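Local structure of replication initiation and membrane attachment protein (Geobacillus stearothermophilus 10, 5WTN) at residues E54-G58 / Q59-H63; M70-G73 / L74-Y78; Q218-P221 / R222-T226; A227-K230 / E231-K235. The protein probably helps initiate DNA replication as a tetrameric primosome component that assists loading of the replicative helicase, and forms a complex with a primosomal re-initiation protein. All blocks are in the same frame, centred on the assembly; numbering follows the deposited sequence.

From the N terminus, contact 1 closes the loop that leads from helix 40-55 to strand 61-62, and contact 2 closes the short turn between helices 63-70 and 74-86. The two touch, His63 CB against Leu74 CD2, and both lie in the N-terminal part of the chain and touch the second subunit. After a long excursion the chain reaches contact 3, the linker from helix 208-217 to helix 227-240, and runs directly into contact 4, the first turns of that helix. These also touch, Val225 CG1 against Lys230 CB. All four follow in series; none nests or crosses. The two pairs lie on opposite sides of the chain's centre, contacts 1 and 3 about 52 Å apart between centres.

Contact 1: residues E54-G58 / Q59-H63; sequences ELLDG and QEATH
The flat group in this turn is the peptide of Gln59, and the isopropyl end of Leu56 lies over one face of it. CD2 of Leu56 sits almost directly above the carbonyl oxygen, 3.1 Å from Gln59 O, while CD1 of Leu56 is displaced outward, past the oxygen end of the plane, at 3.7 Å from the same O. The approach is purely apolar on the leucine side, and no hydrogen bond joins the two segments. Leu56 reaches this place because CG stands anti to its own carbonyl carbon (chi1 -87°), which turns the branch toward the peptide of Gln59. Both methyls also touch the methyl of Ala61, CD1 and CD2 of Leu56 each 4.0 Å from Ala61 CB. The CB of Gln59 adds a further touch, 3.7 Å from Leu56 CD2, before the extended side chain runs back beside Asp57, its CG 3.6 Å from Asp57 O. Gly58 takes a positive phi, which helps the chain turn round at the exposed tip, and Glu60 points outward to a salt bridge with Arg13.

Leu56 is the first residue to leave helix 40-55, so the turn joins that helix to edge strand 61-62. Ala61 pairs through its backbone with Tyr14 of strand 13-17. Leu56 is buried and touches Tyr14 and Arg65 of helix 63-70, while Leu55, one residue back, packs on Leu140 of the second subunit.

Contact 2: residues M70-G73 / L74-Y78; sequences MQCG and LPDIY
Gly73 meets Leu74, Asp76 and Ile77 at the N-terminus of helix 74-86, where Gly73 is the N-cap residue. With helix 63-70 just before it, the turn makes a helix-turn-helix arrangement, consistent with a winged-helix domain whose wing would be the strands 90-95 and 104-109.

One hydrogen bond crosses the contact: Ile77 N donates to Gly73 O at 3.2 Å. It is nearly straight, 173° at the hydrogen, and the donor lies in the carbonyl plane, so the cap carbonyl opens the i to i+4 pattern of the helix. The next bond follows at once, from Tyr78 N to Leu74 O.

The remaining touches are van der Waals contacts. Pro75 fits into the first turn, where no N-H is needed, and its CD lies 3.6 Å from Gly73 C. CB of Asp76 comes to 3.8 Å from Gly73 O, and the same CB faces the sulfur of Cys72, with SG 4.2 Å away. Leu74 leans from the cap toward His63 and Met67.

Around this turn, Ile77 packs on Leu66 and Met67 of the preceding helix, Met70 on Leu45 and Thr48 of helix 40-55, and Gln71 meets Pro36 of the second subunit. Farther along the helix, the hydroxyl of Tyr78 is hydrogen-bonded to the carboxylate of Glu7.

Ile77 has CG1 anti to its carbonyl carbon (chi1 -73°), which lays that branch back alongside the cap carbonyl, with Ile77 CG1 3.5 Å from Gly73 O.

Contact 3: residues Q218-P221 / R222-T226; sequences QLVP and RRAVT
Ala224 turns its methyl back toward Val220 and Pro221, and both lean on it. CG1 of Val220 comes to 4.0 Å from Ala224 CB, while the puckered ring of Pro221 offers its CG to the same methyl at 4.2 Å. Val220 can do this because CG1 is anti to the backbone N (chi1 179°), thrown forward along the chain. Its side chain is buried, with Leu215, Leu252 and Ile255 as further neighbours, and Pro221 rests on Tyr259.

Beside this apolar patch, the Pro221 carbonyl receives Ala224 N at 2.7 Å. The donor stands well above the carbonyl plane, 43° out of it, the steep approach of a tight i to i+3 turn. The turn repeats one residue on, where Val225 N bonds to Arg222 O at 3.1 Å.

Arg222 heads the other way. Its chain bends at chi2 (85°), runs alongside the turn and touches Phe212, bringing the guanidinium round so that its edge, in plane, meets Val225 O. The bond from Arg222 NH1 to Val225 O, 3.3 Å, is weak. Arg223 touches the proline with its aliphatic part, Arg223 CD lying 4.4 Å from Pro221 CB.

The arrangement is a helix-to-helix linker built from standard pieces: a Schellman motif, with Leu219 as its positive-phi residue, ends helix 208-217; residues 222-224 form a single 3-10 turn; and Thr226 is the N-cap of helix 227-240, its OG1 taking a hydrogen bond from Val229 N.

Contact 4: residues A227-K230 / E231-K235; sequences AKVK and EAIKK
Val229 and Ile233 make the tight side of this helical stretch. One turn apart, their side chains cross obliquely, with Val229 CG1 3.9 Å from Ile233 CD1. Having CG1 anti to its backbone N (chi1 157°), Val229 carries that methyl up the helix to meet the isoleucine. The backbone beneath is firmly bonded: Ile233 N reaches Val229 O at 2.7 Å, and Lys234 N reaches Lys230 O at 3.0 Å. Ala232 N to Lys228 O, at 3.1 Å, is more bent, 138° at the hydrogen.

The opposite character belongs to Ala227, Lys228 and Glu231, which are exposed. Here Glu231 extends outward and makes a long salt bridge, OE1 to Lys235 NZ at 3.6 Å; Lys235 also pairs with Asp121 of the third subunit. Lys230 and Lys234 bring their ammonium groups to Asp203, a salt bridge for Lys230 and a weak long pair for Lys234, while Lys230 adds a cation-pi contact with Phe208.

Within the domain, helix 227-240 lies with Val229, Ala232 and Ile233 against helix 263-278 at Ile263 and Leu266, and with Ile233 also against Phe208 and Phe211 of helix 208-217.

Contact 1: residues E54-G58 / Q59-H63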
# COMPACT_ATOMS: atom_id res chain seq x y z
N GLU A 54 -0.69 14.70 -2.29
CA GLU A 54 -2.02 14.42 -1.77
C GLU A 54 -2.58 15.57 -0.92
O GLU A 54 -3.76 15.90 -1.02
CB GLU A 54 -2.01 13.12 -0.95
CG GLU A 54 -1.77 11.87 -1.78
CD GLU A 54 -2.52 10.67 -1.24
OE1 GLU A 54 -3.74 10.77 -1.00
OE2 GLU A 54 -1.88 9.61 -1.05
N LEU A 55 -1.73 16.15 -0.08
CA LEU A 55 -2.16 17.21 0.82
C LEU A 55 -2.55 18.52 0.13
O LEU A 55 -3.69 18.96 0.29
CB LEU A 55 -1.10 17.46 1.88
CG LEU A 55 -1.41 18.49 2.96
CD1 LEU A 55 -2.84 18.33 3.47
CD2 LEU A 55 -0.40 18.34 4.09
N LEU A 56 -1.64 19.14 -0.61
CA LEU A 56 -2.02 20.23 -1.50
C LEU A 56 -2.82 19.52 -2.54
O LEU A 56 -2.31 18.56 -3.11
CB LEU A 56 -0.81 20.79 -2.22
CG LEU A 56 0.05 21.89 -1.63
CD1 LEU A 56 1.36 21.88 -2.38
CD2 LEU A 56 -0.67 23.19 -1.83
N ASP A 57 -4.05 19.90 -2.83
CA ASP A 57 -4.65 19.13 -3.90
C ASP A 57 -4.69 20.04 -5.10
O ASP A 57 -5.62 20.84 -5.26
CB ASP A 57 -6.05 18.67 -3.51
CG ASP A 57 -6.66 17.71 -4.53
OD1 ASP A 57 -5.97 16.75 -4.94
OD2 ASP A 57 -7.82 17.93 -4.93
N GLY A 58 -3.72 19.87 -5.99
CA GLY A 58 -3.55 20.78 -7.11
C GLY A 58 -3.24 22.23 -6.77
O GLY A 58 -3.15 23.06 -7.66
N GLN A 59 -3.07 22.55 -5.49
CA GLN A 59 -2.99 23.95 -5.05
C GLN A 59 -1.58 24.51 -4.88
O GLN A 59 -0.60 23.77 -4.91
CB GLN A 59 -3.76 24.12 -3.73
CG GLN A 59 -5.27 24.16 -3.87
CD GLN A 59 -5.97 24.19 -2.52
OE1 GLN A 59 -5.71 23.35 -1.65
NE2 GLN A 59 -6.85 25.18 -2.34
N GLU A 60 -1.51 25.83 -4.70
CA GLU A 60 -0.24 26.52 -4.58
C GLU A 60 0.21 26.64 -3.12
O GLU A 60 -0.60 26.64 -2.20
CB GLU A 60 -0.32 27.91 -5.21
CG GLU A 60 -0.86 27.91 -6.64
CD GLU A 60 -0.37 29.10 -7.45
OE1 GLU A 60 0.05 30.10 -6.83
OE2 GLU A 60 -0.42 29.03 -8.69
N ALA A 61 1.52 26.75 -2.95
CA ALA A 61 2.14 26.90 -1.64
C ALA A 61 3.44 27.67 -1.86
O ALA A 61 3.92 27.77 -2.98
CB ALA A 61 2.41 25.55 -1.04
N THR A 62 3.99 28.24 -0.80
CA THR A 62 5.26 28.95 -0.91
C THR A 62 6.27 28.03 -0.29
O THR A 62 5.92 27.23 0.57
CB THR A 62 5.27 30.33 -0.20
OG1 THR A 62 5.23 30.16 1.22
CG2 THR A 62 4.08 31.16 -0.64
N HIS A 63 7.52 28.12 -0.71
CA HIS A 63 8.51 27.19 -0.18
C HIS A 63 8.67 27.25 1.34
O HIS A 63 9.33 26.39 1.92
CB HIS A 63 9.85 27.36 -0.90
CG HIS A 63 9.89 26.71 -2.24
ND1 HIS A 63 9.20 27.20 -3.33
CD2 HIS A 63 10.55 25.61 -2.67
CE1 HIS A 63 9.42 26.42 -4.37
NE2 HIS A 63 10.24 25.45 -4.00

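Contact 2: residues M70-G73 / L74-Y78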
# COMPACT_ATOMS: atom_id res chain seq x y z
N MET A 70 9.51 19.97 6.59
CA MET A 70 10.72 19.19 6.75
C MET A 70 11.60 19.69 7.87
O MET A 70 12.53 18.99 8.30
CB MET A 70 11.53 19.14 5.44
CG MET A 70 10.80 18.46 4.29
SD MET A 70 11.62 18.66 2.74
CE MET A 70 12.94 17.53 3.07
N GLN A 71 11.30 20.89 8.37
CA GLN A 71 12.19 21.52 9.33
C GLN A 71 13.63 21.64 8.77
O GLN A 71 14.59 21.22 9.42
CB GLN A 71 12.19 20.74 10.65
CG GLN A 71 12.36 21.58 11.91
CD GLN A 71 12.22 20.75 13.18
OE1 GLN A 71 11.21 20.86 13.89
NE2 GLN A 71 13.23 19.91 13.48
N CYS A 72 13.76 22.21 7.56
CA CYS A 72 15.07 22.59 7.01
C CYS A 72 15.02 23.93 6.25
O CYS A 72 13.96 24.51 6.02
CB CYS A 72 15.65 21.49 6.10
SG CYS A 72 17.30 20.92 6.68
N GLY A 73 16.19 24.41 5.83
CA GLY A 73 16.25 25.62 5.05
C GLY A 73 16.22 25.38 3.55
O GLY A 73 16.36 24.25 3.11
N LEU A 74 16.05 26.46 2.78
CA LEU A 74 16.09 26.41 1.32
C LEU A 74 17.37 25.83 0.69
O LEU A 74 17.28 25.02 -0.23
CB LEU A 74 15.83 27.79 0.72
CG LEU A 74 14.38 28.17 0.46
CD1 LEU A 74 14.28 29.23 -0.62
CD2 LEU A 74 13.56 26.96 0.09
N PRO A 75 18.57 26.25 1.16
CA PRO A 75 19.79 25.76 0.52
C PRO A 75 19.83 24.26 0.44
O PRO A 75 20.15 23.69 -0.60
CB PRO A 75 20.88 26.25 1.45
CG PRO A 75 20.37 27.51 1.95
CD PRO A 75 18.89 27.28 2.17
N ASP A 76 19.50 23.62 1.55
CA ASP A 76 19.43 22.18 1.58
C ASP A 76 18.32 21.64 0.68
O ASP A 76 18.59 20.83 -0.22
CB ASP A 76 19.25 21.73 3.00
CG ASP A 76 20.40 22.19 3.87
OD1 ASP A 76 20.29 23.30 4.46
OD2 ASP A 76 21.42 21.47 3.93
N ILE A 77 17.10 22.11 0.88
CA ILE A 77 16.02 21.69 -0.01
C ILE A 77 16.45 21.80 -1.46
O ILE A 77 16.18 20.90 -2.25
CB ILE A 77 14.76 22.55 0.14
CG1 ILE A 77 14.05 22.24 1.43
CG2 ILE A 77 13.81 22.30 -1.00
CD1 ILE A 77 12.91 23.20 1.67
N TYR A 78 17.14 22.89 -1.81
CA TYR A 78 17.47 23.15 -3.21
C TYR A 78 18.51 22.17 -3.68
O TYR A 78 18.45 21.67 -4.80
CB TYR A 78 18.00 24.57 -3.39
CG TYR A 78 18.48 24.87 -4.79
CD1 TYR A 78 17.58 25.25 -5.78
CD2 TYR A 78 19.82 24.79 -5.12
CE1 TYR A 78 18.01 25.52 -7.06
CE2 TYR A 78 20.25 25.07 -6.40
CZ TYR A 78 19.34 25.43 -7.37
OH TYR A 78 19.74 25.71 -8.64

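Contact 3: residues Q218-P221 / R222-T226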
# COMPACT_ATOMS: atom_id res chain seq x y z
N GLN A 218 -5.25 -4.54 -55.16
CA GLN A 218 -5.34 -3.09 -55.13
C GLN A 218 -3.98 -2.42 -55.02
O GLN A 218 -3.90 -1.22 -54.76
CB GLN A 218 -6.25 -2.59 -54.01
CG GLN A 218 -7.66 -3.18 -54.05
CD GLN A 218 -8.40 -2.90 -55.34
OE1 GLN A 218 -8.05 -1.97 -56.09
NE2 GLN A 218 -9.43 -3.69 -55.60
N LEU A 219 -2.92 -3.23 -55.14
CA LEU A 219 -1.54 -2.74 -55.14
C LEU A 219 -1.10 -2.19 -53.79
O LEU A 219 -0.23 -1.32 -53.73
CB LEU A 219 -1.31 -1.67 -56.22
CG LEU A 219 -1.53 -2.06 -57.68
CD1 LEU A 219 -1.06 -3.50 -57.95
CD2 LEU A 219 -2.99 -1.86 -58.13
N VAL A 220 -1.65 -2.75 -52.72
CA VAL A 220 -1.21 -2.40 -51.37
C VAL A 220 -0.20 -3.43 -50.85
O VAL A 220 -0.56 -4.57 -50.55
CB VAL A 220 -2.40 -2.33 -50.39
CG1 VAL A 220 -1.92 -1.99 -48.99
CG2 VAL A 220 -3.42 -1.31 -50.88
N PRO A 221 1.05 -3.01 -50.74
CA PRO A 221 2.13 -3.89 -50.28
C PRO A 221 1.82 -4.52 -48.92
O PRO A 221 1.45 -3.82 -47.98
CB PRO A 221 3.32 -2.94 -50.15
CG PRO A 221 2.71 -1.61 -49.88
CD PRO A 221 1.43 -1.58 -50.66
N ARG A 222 1.97 -5.84 -48.84
CA ARG A 222 1.74 -6.57 -47.59
C ARG A 222 2.51 -5.93 -46.42
O ARG A 222 2.05 -5.94 -45.28
CB ARG A 222 2.13 -8.05 -47.78
CG ARG A 222 2.27 -8.86 -46.51
CD ARG A 222 0.93 -9.41 -46.04
NE ARG A 222 1.03 -10.22 -44.81
CZ ARG A 222 1.25 -9.73 -43.59
NH1 ARG A 222 1.40 -8.42 -43.39
NH2 ARG A 222 1.31 -10.55 -42.54
N ARG A 223 3.65 -5.33 -46.74
CA ARG A 223 4.47 -4.60 -45.78
C ARG A 223 3.69 -3.50 -45.07
O ARG A 223 4.07 -3.08 -43.98
CB ARG A 223 5.67 -3.98 -46.50
CG ARG A 223 6.38 -4.89 -47.50
CD ARG A 223 7.21 -4.08 -48.51
NE ARG A 223 7.75 -2.86 -47.92
CZ ARG A 223 8.93 -2.77 -47.30
NH1 ARG A 223 9.70 -3.84 -47.17
NH2 ARG A 223 9.33 -1.60 -46.79
N ALA A 224 2.61 -3.02 -45.69
CA ALA A 224 1.83 -1.92 -45.12
C ALA A 224 1.16 -2.32 -43.82
O ALA A 224 0.96 -1.50 -42.92
CB ALA A 224 0.79 -1.43 -46.10
N VAL A 225 0.81 -3.60 -43.72
CA VAL A 225 0.17 -4.07 -42.52
C VAL A 225 1.27 -4.51 -41.58
O VAL A 225 1.92 -5.55 -41.77
CB VAL A 225 -0.77 -5.22 -42.83
CG1 VAL A 225 -1.33 -5.82 -41.55
CG2 VAL A 225 -1.88 -4.75 -43.73
N THR A 226 1.47 -3.72 -40.54
CA THR A 226 2.52 -3.95 -39.58
C THR A 226 1.96 -4.87 -38.51
O THR A 226 0.77 -5.20 -38.55
CB THR A 226 2.98 -2.62 -38.97
OG1 THR A 226 1.84 -1.94 -38.42
CG2 THR A 226 3.60 -1.74 -40.03

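Contact 4: residues A227-K230 / E231-K235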
# COMPACT_ATOMS: atom_id res chain seq x y z
N ALA A 227 2.78 -5.27 -37.56
CA ALA A 227 2.29 -6.11 -36.48
C ALA A 227 1.30 -5.30 -35.68
O ALA A 227 0.27 -5.82 -35.24
CB ALA A 227 3.43 -6.56 -35.61
N LYS A 228 1.59 -4.02 -35.49
CA LYS A 228 0.73 -3.19 -34.68
C LYS A 228 -0.63 -3.00 -35.36
O LYS A 228 -1.66 -2.95 -34.69
CB LYS A 228 1.43 -1.86 -34.34
CG LYS A 228 2.85 -2.07 -33.76
CD LYS A 228 3.31 -0.87 -32.90
CE LYS A 228 4.69 -1.10 -32.27
NZ LYS A 228 5.21 0.10 -31.53
N VAL A 229 -0.62 -2.93 -36.69
CA VAL A 229 -1.84 -2.76 -37.47
C VAL A 229 -2.63 -4.07 -37.51
O VAL A 229 -3.85 -4.08 -37.34
CB VAL A 229 -1.55 -2.29 -38.92
CG1 VAL A 229 -2.70 -2.64 -39.85
CG2 VAL A 229 -1.29 -0.79 -38.96
N LYS A 230 -1.90 -5.16 -37.74
CA LYS A 230 -2.49 -6.49 -37.80
C LYS A 230 -3.17 -6.82 -36.47
O LYS A 230 -4.29 -7.34 -36.43
CB LYS A 230 -1.40 -7.50 -38.15
CG LYS A 230 -1.88 -8.94 -38.27
CD LYS A 230 -0.73 -9.88 -38.69
CE LYS A 230 -0.96 -11.31 -38.21
NZ LYS A 230 -0.92 -11.44 -36.72
N GLU A 231 -2.49 -6.47 -35.38
CA GLU A 231 -3.05 -6.63 -34.05
C GLU A 231 -4.33 -5.80 -33.95
O GLU A 231 -5.34 -6.25 -33.41
CB GLU A 231 -2.02 -6.20 -33.01
CG GLU A 231 -2.44 -6.32 -31.55
CD GLU A 231 -1.41 -5.71 -30.58
OE1 GLU A 231 -1.77 -5.44 -29.41
OE2 GLU A 231 -0.24 -5.49 -31.00
N ALA A 232 -4.31 -4.60 -34.51
CA ALA A 232 -5.43 -3.68 -34.41
C ALA A 232 -6.61 -4.17 -35.23
O ALA A 232 -7.77 -4.11 -34.80
CB ALA A 232 -5.02 -2.31 -34.88
N ILE A 233 -6.30 -4.65 -36.43
CA ILE A 233 -7.31 -5.22 -37.31
C ILE A 233 -8.06 -6.34 -36.61
O ILE A 233 -9.29 -6.35 -36.58
CB ILE A 233 -6.66 -5.73 -38.60
CG1 ILE A 233 -6.30 -4.55 -39.50
CG2 ILE A 233 -7.57 -6.73 -39.30
CD1 ILE A 233 -5.74 -4.95 -40.84
N LYS A 234 -7.30 -7.27 -36.03
CA LYS A 234 -7.83 -8.39 -35.26
C LYS A 234 -8.85 -7.93 -34.23
O LYS A 234 -9.95 -8.47 -34.16
CB LYS A 234 -6.68 -9.12 -34.56
CG LYS A 234 -6.26 -10.44 -35.20
CD LYS A 234 -4.86 -10.87 -34.74
CE LYS A 234 -4.79 -11.24 -33.26
NZ LYS A 234 -3.39 -11.18 -32.68
N LYS A 235 -8.49 -6.93 -33.43
CA LYS A 235 -9.36 -6.49 -32.35
C LYS A 235 -10.61 -5.86 -32.92
O LYS A 235 -11.70 -6.04 -32.38
CB LYS A 235 -8.66 -5.50 -31.42
CG LYS A 235 -7.29 -5.95 -30.95
CD LYS A 235 -6.93 -5.26 -29.64
CE LYS A 235 -5.56 -5.69 -29.12
NZ LYS A 235 -5.07 -4.74 -28.08